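Local coordinates for crustacyanin (PDB 1I4U), which binds the carotenoid astaxanthin as a lipocalin subunit of the crustacyanin complex that gives the lobster carapace its blue colour, at residues E23-W35 / I107-Y119. Sequence-based numbering, arbitrary orientation.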
loop_
_atom_site.group_PDB
_atom_site.type_symbol
_atom_site.label_atom_id
_atom_site.label_comp_id
_atom_site.label_asym_id
_atom_site.label_seq_id
_atom_site.Cartn_x
_atom_site.Cartn_y
_atom_site.Cartn_z
ATOM N N GLU A 23 -0.084 4.972 24.264
ATOM C CA GLU A 23 -1.324 5.560 24.738
ATOM C C GLU A 23 -2.564 4.854 24.212
ATOM O O GLU A 23 -3.629 4.788 24.856
ATOM C CB GLU A 23 -1.443 7.024 24.250
ATOM C CG GLU A 23 -0.469 7.930 24.976
ATOM C CD GLU A 23 -0.417 9.329 24.407
ATOM O OE1 GLU A 23 -0.904 9.639 23.301
ATOM O OE2 GLU A 23 0.200 10.123 25.120
ATOM N N GLN A 24 -2.431 4.363 22.984
ATOM C CA GLN A 24 -3.616 3.905 22.252
ATOM C C GLN A 24 -3.901 2.438 22.474
ATOM O O GLN A 24 -5.052 2.039 22.349
ATOM C CB GLN A 24 -3.382 4.231 20.777
ATOM C CG GLN A 24 -3.523 5.730 20.558
ATOM C CD GLN A 24 -2.856 6.208 19.297
ATOM O OE1 GLN A 24 -2.491 5.386 18.431
ATOM N NE2 GLN A 24 -2.715 7.526 19.212
ATOM N N THR A 25 -2.876 1.616 22.762
ATOM C CA THR A 25 -3.153 0.176 22.919
ATOM C C THR A 25 -4.198 -0.116 23.978
ATOM O O THR A 25 -5.052 -0.984 23.758
ATOM C CB THR A 25 -1.840 -0.576 23.195
ATOM O OG1 THR A 25 -1.022 -0.450 22.032
ATOM C CG2 THR A 25 -2.158 -2.041 23.352
ATOM N N PRO A 26 -4.216 0.534 25.141
ATOM C CA PRO A 26 -5.253 0.227 26.134
ATOM C C PRO A 26 -6.656 0.673 25.765
ATOM O O PRO A 26 -7.549 0.297 26.520
ATOM C CB PRO A 26 -4.842 1.011 27.404
ATOM C CG PRO A 26 -3.396 1.232 27.176
ATOM C CD PRO A 26 -3.287 1.524 25.704
ATOM N N ASN A 27 -6.784 1.436 24.700
ATOM C CA ASN A 27 -8.016 2.179 24.437
ATOM C C ASN A 27 -8.710 1.707 23.188
ATOM O O ASN A 27 -9.562 2.437 22.659
ATOM C CB ASN A 27 -7.734 3.691 24.380
ATOM C CG ASN A 27 -7.551 4.243 25.782
ATOM O OD1 ASN A 27 -8.388 4.053 26.689
ATOM N ND2 ASN A 27 -6.453 4.951 26.022
ATOM N N ARG A 28 -8.396 0.520 22.681
ATOM C CA ARG A 28 -8.914 0.166 21.347
ATOM C C ARG A 28 -10.425 0.152 21.339
ATOM O O ARG A 28 -11.077 0.555 20.389
ATOM C CB ARG A 28 -8.375 -1.196 20.939
ATOM C CG ARG A 28 -6.859 -1.301 20.783
ATOM C CD ARG A 28 -6.307 -0.304 19.782
ATOM N NE ARG A 28 -4.855 -0.564 19.621
ATOM C CZ ARG A 28 -4.091 0.260 18.927
ATOM N NH1 ARG A 28 -4.643 1.335 18.372
ATOM N NH2 ARG A 28 -2.799 0.015 18.795
ATOM N N ASN A 29 -11.034 -0.315 22.433
ATOM C CA ASN A 29 -12.496 -0.421 22.444
ATOM C C ASN A 29 -13.088 0.956 22.373
ATOM O O ASN A 29 -14.151 1.190 21.803
ATOM C CB ASN A 29 -12.877 -1.157 23.710
ATOM C CG ASN A 29 -12.877 -2.672 23.555
ATOM O OD1 ASN A 29 -13.718 -3.219 22.837
ATOM N ND2 ASN A 29 -11.956 -3.373 24.230
ATOM N N SER A 30 -12.411 1.941 22.974
ATOM C CA SER A 30 -12.945 3.296 22.914
ATOM C C SER A 30 -12.814 3.928 21.535
ATOM O O SER A 30 -13.464 4.953 21.299
ATOM C CB SER A 30 -12.260 4.172 23.967
ATOM O OG SER A 30 -12.621 3.762 25.291
ATOM N N TYR A 31 -11.974 3.388 20.687
ATOM C CA TYR A 31 -11.819 3.864 19.316
ATOM C C TYR A 31 -12.817 3.238 18.348
ATOM O O TYR A 31 -12.994 3.691 17.222
ATOM C CB TYR A 31 -10.373 3.614 18.836
ATOM C CG TYR A 31 -10.018 4.380 17.587
ATOM C CD1 TYR A 31 -9.794 5.752 17.553
ATOM C CD2 TYR A 31 -9.895 3.667 16.388
ATOM C CE1 TYR A 31 -9.469 6.409 16.396
ATOM C CE2 TYR A 31 -9.561 4.360 15.232
ATOM C CZ TYR A 31 -9.349 5.715 15.225
ATOM O OH TYR A 31 -9.038 6.354 14.041
ATOM N N ALA A 32 -13.469 2.184 18.821
ATOM C CA ALA A 32 -14.460 1.486 17.971
ATOM C C ALA A 32 -15.725 2.346 17.838
ATOM O O ALA A 32 -15.854 3.414 18.410
ATOM C CB ALA A 32 -14.747 0.123 18.499
ATOM N N GLY A 33 -16.646 1.867 17.021
ATOM C CA GLY A 33 -17.887 2.557 16.763
ATOM C C GLY A 33 -17.774 3.334 15.445
ATOM O O GLY A 33 -16.966 3.033 14.541
ATOM N N VAL A 34 -18.610 4.359 15.352
ATOM C CA VAL A 34 -18.794 5.092 14.095
ATOM C C VAL A 34 -18.014 6.381 14.110
ATOM O O VAL A 34 -18.125 7.172 15.051
ATOM C CB VAL A 34 -20.297 5.335 13.856
ATOM C CG1 VAL A 34 -20.502 6.165 12.584
ATOM C CG2 VAL A 34 -21.022 4.004 13.762
ATOM N N TRP A 35 -17.227 6.575 13.058
ATOM C CA TRP A 35 -16.497 7.816 12.820
ATOM C C TRP A 35 -16.840 8.373 11.432
ATOM O O TRP A 35 -16.812 7.622 10.450
ATOM C CB TRP A 35 -15.009 7.571 12.832
ATOM C CG TRP A 35 -14.325 7.291 14.133
ATOM C CD1 TRP A 35 -13.947 6.057 14.573
ATOM C CD2 TRP A 35 -13.923 8.214 15.127
ATOM N NE1 TRP A 35 -13.327 6.172 15.799
ATOM C CE2 TRP A 35 -13.301 7.489 16.167
ATOM C CE3 TRP A 35 -14.044 9.602 15.232
ATOM C CZ2 TRP A 35 -12.777 8.089 17.326
ATOM C CZ3 TRP A 35 -13.541 10.211 16.349
ATOM C CH2 TRP A 35 -12.929 9.457 17.374
ATOM N N ILE A 107 -2.508 7.432 14.465
ATOM C CA ILE A 107 -3.477 8.273 15.138
ATOM C C ILE A 107 -2.648 9.329 15.846
ATOM O O ILE A 107 -2.060 9.141 16.901
ATOM C CB ILE A 107 -4.389 7.471 16.077
ATOM C CG1 ILE A 107 -5.081 6.288 15.401
ATOM C CG2 ILE A 107 -5.367 8.405 16.804
ATOM C CD1 ILE A 107 -5.726 5.295 16.372
ATOM N N LEU A 108 -2.544 10.484 15.175
ATOM C CA LEU A 108 -1.688 11.550 15.717
ATOM C C LEU A 108 -2.235 12.097 17.028
ATOM O O LEU A 108 -1.487 12.530 17.910
ATOM C CB LEU A 108 -1.655 12.697 14.723
ATOM C CG LEU A 108 -0.700 12.710 13.583
ATOM C CD1 LEU A 108 -0.722 14.088 12.927
ATOM C CD2 LEU A 108 0.729 12.375 14.005
ATOM N N GLU A 109 -3.560 12.123 17.146
ATOM C CA GLU A 109 -4.227 12.678 18.321
ATOM C C GLU A 109 -5.701 12.249 18.249
ATOM O O GLU A 109 -6.319 12.277 17.187
ATOM C CB GLU A 109 -4.142 14.195 18.389
ATOM C CG GLU A 109 -4.670 14.801 19.693
ATOM C CD GLU A 109 -4.483 16.310 19.765
ATOM O OE1 GLU A 109 -3.383 16.790 19.472
ATOM O OE2 GLU A 109 -5.462 17.024 20.091
ATOM N N THR A 110 -6.238 11.871 19.405
ATOM C CA THR A 110 -7.661 11.620 19.519
ATOM C C THR A 110 -8.107 11.821 20.975
ATOM O O THR A 110 -7.314 11.586 21.886
ATOM C CB THR A 110 -8.052 10.227 19.043
ATOM O OG1 THR A 110 -9.483 10.050 19.089
ATOM C CG2 THR A 110 -7.459 9.146 19.924
ATOM N N ASP A 111 -9.345 12.217 21.144
ATOM C CA ASP A 111 -9.983 12.196 22.467
ATOM C C ASP A 111 -11.012 11.081 22.549
ATOM O O ASP A 111 -11.725 11.055 23.569
ATOM C CB ASP A 111 -10.579 13.550 22.845
ATOM C CG ASP A 111 -11.844 13.890 22.087
ATOM O OD1 ASP A 111 -12.149 13.175 21.118
ATOM O OD2 ASP A 111 -12.496 14.888 22.484
ATOM N N TYR A 112 -11.158 10.230 21.545
ATOM C CA TYR A 112 -12.043 9.093 21.445
ATOM C C TYR A 112 -13.530 9.457 21.337
ATOM O O TYR A 112 -14.233 8.737 20.629
ATOM C CB TYR A 112 -11.909 8.055 22.588
ATOM C CG TYR A 112 -10.488 7.521 22.570
ATOM C CD1 TYR A 112 -10.150 6.536 21.680
ATOM C CD2 TYR A 112 -9.521 8.019 23.401
ATOM C CE1 TYR A 112 -8.870 6.050 21.638
ATOM C CE2 TYR A 112 -8.205 7.541 23.371
ATOM C CZ TYR A 112 -7.885 6.540 22.472
ATOM O OH TYR A 112 -6.612 6.000 22.370
ATOM N N SER A 113 -13.973 10.483 22.031
ATOM C CA SER A 113 -15.387 10.851 22.054
ATOM C C SER A 113 -15.768 11.962 21.105
ATOM O O SER A 113 -16.997 12.126 20.909
ATOM C CB SER A 113 -15.782 11.203 23.477
ATOM O OG SER A 113 -15.045 12.226 23.951
ATOM N N ASN A 114 -14.853 12.730 20.520
ATOM C CA ASN A 114 -15.223 13.806 19.617
ATOM C C ASN A 114 -14.480 13.720 18.284
ATOM O O ASN A 114 -15.094 13.854 17.221
ATOM C CB ASN A 114 -14.959 15.173 20.241
ATOM C CG ASN A 114 -15.833 15.352 21.464
ATOM O OD1 ASN A 114 -17.014 15.708 21.307
ATOM N ND2 ASN A 114 -15.295 15.069 22.612
ATOM N N TYR A 115 -13.145 13.553 18.341
ATOM C CA TYR A 115 -12.348 13.693 17.131
ATOM C C TYR A 115 -11.198 12.725 17.100
ATOM O O TYR A 115 -10.739 12.275 18.139
ATOM C CB TYR A 115 -11.827 15.162 17.063
ATOM C CG TYR A 115 -10.737 15.451 18.042
ATOM C CD1 TYR A 115 -11.047 15.762 19.363
ATOM C CD2 TYR A 115 -9.398 15.386 17.683
ATOM C CE1 TYR A 115 -10.066 16.028 20.282
ATOM C CE2 TYR A 115 -8.419 15.642 18.608
ATOM C CZ TYR A 115 -8.752 15.955 19.898
ATOM O OH TYR A 115 -7.804 16.215 20.876
ATOM N N ALA A 116 -10.649 12.565 15.888
ATOM C CA ALA A 116 -9.392 11.894 15.666
ATOM C C ALA A 116 -8.675 12.543 14.477
ATOM O O ALA A 116 -9.308 12.978 13.498
ATOM C CB ALA A 116 -9.542 10.407 15.431
ATOM N N CYS A 117 -7.350 12.653 14.600
ATOM C CA CYS A 117 -6.492 13.225 13.586
ATOM C C CYS A 117 -5.588 12.078 13.095
ATOM O O CYS A 117 -4.793 11.571 13.881
ATOM C CB CYS A 117 -5.657 14.363 14.150
ATOM S SG CYS A 117 -6.486 15.472 15.339
ATOM N N LEU A 118 -5.757 11.703 11.827
ATOM C CA LEU A 118 -5.080 10.511 11.279
ATOM C C LEU A 118 -4.087 10.874 10.206
ATOM O O LEU A 118 -4.296 11.836 9.443
ATOM C CB LEU A 118 -6.117 9.573 10.687
ATOM C CG LEU A 118 -7.325 9.256 11.596
ATOM C CD1 LEU A 118 -8.265 8.308 10.827
ATOM C CD2 LEU A 118 -6.875 8.764 12.937
ATOM N N TYR A 119 -3.017 10.092 10.118
ATOM C CA TYR A 119 -1.923 10.406 9.214
ATOM C C TYR A 119 -1.300 9.149 8.615
ATOM O O TYR A 119 -1.050 8.176 9.339
ATOM C CB TYR A 119 -0.858 11.173 10.001
ATOM C CG TYR A 119 0.323 11.655 9.177
ATOM C CD1 TYR A 119 0.134 12.602 8.193
ATOM C CD2 TYR A 119 1.607 11.165 9.355
ATOM C CE1 TYR A 119 1.154 13.087 7.388
ATOM C CE2 TYR A 119 2.647 11.646 8.573
ATOM C CZ TYR A 119 2.419 12.598 7.597
ATOM O OH TYR A 119 3.481 13.051 6.842
HETATM O O HOH W 1 -4.799 7.638 23.379
HETATM O O HOH W 2 -0.795 5.726 16.196
HETATM O O HOH W 3 -6.769 3.433 20.839
#
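Tyr112, at the turn between strands 107-110 and 115-119, lays its ring along segment 23-35, in a groove formed by Gln24, Asn27, Ser30 and Tyr31. Asn27 CB bears on the phenol end, 3.4 Å from Tyr112 CZ, while Ser30 CB and O meet the ring near CG and CD1; the CA of Tyr31 lies at its edge, in plane. Thr110 CG2 backs one face. One water, 3.0 Å from Tyr112 OH, joins that hydroxyl to Gln24 O, to which it donates; a second lies by the hydroxyl and reaches Glu23 O only weakly. Shortened to an alanine, Tyr112 would probably leave the hollow beside Asn27 and Ser30 unfilled and the two waters without the phenol oxygen. Deeper in, the Tyr31 ring is the bump that fills the space between Ile107 and Trp35: chi1 of -165° turns CG away from the backbone N, carrying the ring inward. Ile107 CD1 sits over one face, 4.0 Å from the ring centroid, Trp35 NE1 over the opposite face, and Ala116 CB at the edge. Beyond the ring, Tyr31 OH approaches Leu118 CD2 at 3.4 Å. This is the closed end of a lipocalin barrel, where the segment leading into the first long strand, 33-41, packs against the hairpin of strands 102-110 and 115-123; Trp35, two residues after Gly33, fits the family's Gly-X-Trp signature. Its indole rests on Ala116 CB, which lies over the six-membered ring, and its NE1 bonds to Tyr31 O, close to the indole plane (2.9 Å), which helps to hold the indole's rotation. Arg138 makes a cation-pi contact with Trp35 and bonds to Tyr112 O. At the other end, Gln24 NE2 donates to Ile107 O (2.9 Å, 158° at the hydrogen), while a water links Gln24 OE1 to Ile107 N.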